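Local coordinates for annexin (Schistosoma mansoni, PDB 4MDU), which binds acidic phospholipid membranes in a calcium-dependent manner and aggregates liposomes, and takes part in reproduction of the worm and host-parasite interaction, at residues Ser301-Leu305 / Ala342-Asp346. Sequence-based numbering, arbitrary orientation.
Sequences SMAGL and AVKDD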
ATOM      1  N   SER B 301      10.357   3.134  -6.958  1.00 24.45           N
ATOM      2  CA  SER B 301      11.244   3.781  -6.001  1.00 30.70           C
ATOM      3  C   SER B 301      11.723   5.122  -6.545  1.00 32.26           C
ATOM      4  O   SER B 301      12.278   5.931  -5.809  1.00 27.56           O
ATOM      5  CB  SER B 301      12.456   2.898  -5.717  1.00 40.73           C
ATOM      6  OG  SER B 301      13.433   3.060  -6.735  1.00 41.59           O
ATOM      7  N   MET B 302      11.537   5.344  -7.841  1.00 32.08           N
ATOM      8  CA  MET B 302      11.993   6.594  -8.441  1.00 37.94           C
ATOM      9  C   MET B 302      10.851   7.592  -8.493  1.00 34.01           C
ATOM     10  O   MET B 302      10.046   7.597  -9.428  1.00 33.06           O
ATOM     11  CB  MET B 302      12.606   6.354  -9.828  1.00 36.32           C
ATOM     12  CG  MET B 302      14.014   5.804  -9.758  1.00 26.87           C
ATOM     13  SD  MET B 302      14.697   5.287 -11.332  1.00 36.56           S
ATOM     14  CE  MET B 302      13.662   3.878 -11.713  1.00 38.44           C
ATOM     15  N   ALA B 303      10.765   8.415  -7.457  1.00 39.94           N
ATOM     16  CA  ALA B 303       9.690   9.396  -7.352  1.00 46.84           C
ATOM     17  C   ALA B 303      10.267  10.778  -7.057  1.00 43.27           C
ATOM     18  O   ALA B 303       9.611  11.627  -6.466  1.00 47.62           O
ATOM     19  CB  ALA B 303       8.684   8.973  -6.272  1.00 41.12           C
ATOM     20  N   GLY B 304      11.511  10.983  -7.471  1.00 39.02           N
ATOM     21  CA  GLY B 304      12.203  12.234  -7.240  1.00 48.07           C
ATOM     22  C   GLY B 304      12.358  12.611  -5.778  1.00 53.43           C
ATOM     23  O   GLY B 304      12.289  13.791  -5.427  1.00 50.88           O
ATOM     24  N   LEU B 305      12.586  11.628  -4.915  1.00 45.80           N
ATOM     25  CA  LEU B 305      12.750  11.928  -3.492  1.00 41.00           C
ATOM     26  C   LEU B 305      14.218  12.045  -3.101  1.00 35.57           C
ATOM     27  O   LEU B 305      14.537  12.495  -2.006  1.00 47.26           O
ATOM     28  CB  LEU B 305      12.064  10.862  -2.632  1.00 51.88           C
ATOM     29  CG  LEU B 305      10.647  10.516  -3.084  1.00 61.65           C
ATOM     30  CD1 LEU B 305      10.209   9.159  -2.521  1.00 68.50           C
ATOM     31  CD2 LEU B 305       9.679  11.624  -2.706  1.00 60.48           C
ATOM     32  N   ALA B 342      16.546   6.021 -16.499  1.00 33.54           N
ATOM     33  CA  ALA B 342      15.522   6.393 -15.514  1.00 27.18           C
ATOM     34  C   ALA B 342      16.217   6.895 -14.255  1.00 25.33           C
ATOM     35  O   ALA B 342      15.785   7.858 -13.624  1.00 27.69           O
ATOM     36  CB  ALA B 342      14.622   5.227 -15.193  1.00 31.68           C
ATOM     37  N   VAL B 343      17.326   6.250 -13.921  1.00 26.37           N
ATOM     38  CA  VAL B 343      18.047   6.570 -12.698  1.00 31.54           C
ATOM     39  C   VAL B 343      18.699   7.941 -12.827  1.00 31.14           C
ATOM     40  O   VAL B 343      18.668   8.755 -11.895  1.00 30.41           O
ATOM     41  CB  VAL B 343      19.093   5.472 -12.348  1.00 21.76           C
ATOM     42  CG1 VAL B 343      20.048   5.962 -11.247  1.00 21.97           C
ATOM     43  CG2 VAL B 343      18.371   4.190 -11.917  1.00 18.20           C
ATOM     44  N   LYS B 344      19.276   8.192 -13.994  1.00 29.08           N
ATOM     45  CA  LYS B 344      19.878   9.494 -14.295  1.00 30.62           C
ATOM     46  C   LYS B 344      18.838  10.596 -14.242  1.00 32.76           C
ATOM     47  O   LYS B 344      19.116  11.706 -13.782  1.00 35.38           O
ATOM     48  CB  LYS B 344      20.551   9.483 -15.665  1.00 25.88           C
ATOM     49  CG  LYS B 344      21.845   8.680 -15.708  1.00 29.44           C
ATOM     50  CD  LYS B 344      22.409   8.664 -17.118  1.00 29.92           C
ATOM     51  CE  LYS B 344      23.741   7.940 -17.197  1.00 32.20           C
ATOM     52  NZ  LYS B 344      24.293   8.062 -18.601  1.00 36.22           N
ATOM     53  N   ASP B 345      17.624  10.288 -14.680  1.00 24.89           N
ATOM     54  CA  ASP B 345      16.571  11.302 -14.639  1.00 29.00           C
ATOM     55  C   ASP B 345      16.042  11.600 -13.242  1.00 37.26           C
ATOM     56  O   ASP B 345      15.548  12.689 -12.998  1.00 36.68           O
ATOM     57  CB  ASP B 345      15.426  10.944 -15.578  1.00 32.02           C
ATOM     58  CG  ASP B 345      15.826  11.051 -17.038  1.00 42.13           C
ATOM     59  OD1 ASP B 345      16.934  11.566 -17.313  1.00 45.39           O
ATOM     60  OD2 ASP B 345      15.037  10.631 -17.911  1.00 42.03           O
ATOM     61  N   ASP B 346      16.158  10.644 -12.324  1.00 34.26           N
ATOM     62  CA  ASP B 346      15.567  10.797 -10.999  1.00 28.96           C
ATOM     63  C   ASP B 346      16.570  11.300  -9.968  1.00 29.80           C
ATOM     64  O   ASP B 346      16.183  11.750  -8.895  1.00 34.35           O
ATOM     65  CB  ASP B 346      14.967   9.466 -10.519  1.00 36.57           C
ATOM     66  CG  ASP B 346      14.230   9.605  -9.195  1.00 40.65           C
ATOM     67  OD1 ASP B 346      13.108  10.138  -9.215  1.00 40.11           O
ATOM     68  OD2 ASP B 346      14.767   9.189  -8.137  1.00 43.89           O
TER
HETATM   69  O   HOH W   1      13.081   9.002  -5.900  1.00 38.76           O
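Met-302 lays its long, flexible side chain along the last turn of helix 339-346, its CE 3.9 Å from Ala-342 CB and its SD 3.9 Å from Val-343 CG2. This is the type II calcium site of the fourth annexin repeat, in which the Met-Ala-Gly-Leu-Gly loop between two helices faces an acidic residue about 40 positions later, here Asp-346. Leu-312 of helix 311-320 and Tyr-331 of helix 324-335 also touch the methionine, so its side chain packs among three helices of the repeat, while small Ala-342 lets it come close. Beyond it the backbone turns at Gly-304, whose positive phi (60°) suits a residue without a side chain. Met-302, Gly-304, Leu-305 and Asp-346 all belong to one calcium site, and Asp-346 also serves a second with Gly-306. In this calcium-free crystal the carboxylate accepts a hydrogen bond from the loop: Gly-304 N donates to Asp-346 OD1 at 2.5 Å, short for an amide donor and bent (136°). A water sits in the loop, accepting from Ala-303 N at 2.9 Å and Leu-305 N at 2.8 Å, with Asp-346 OD2 2.8 Å from its oxygen.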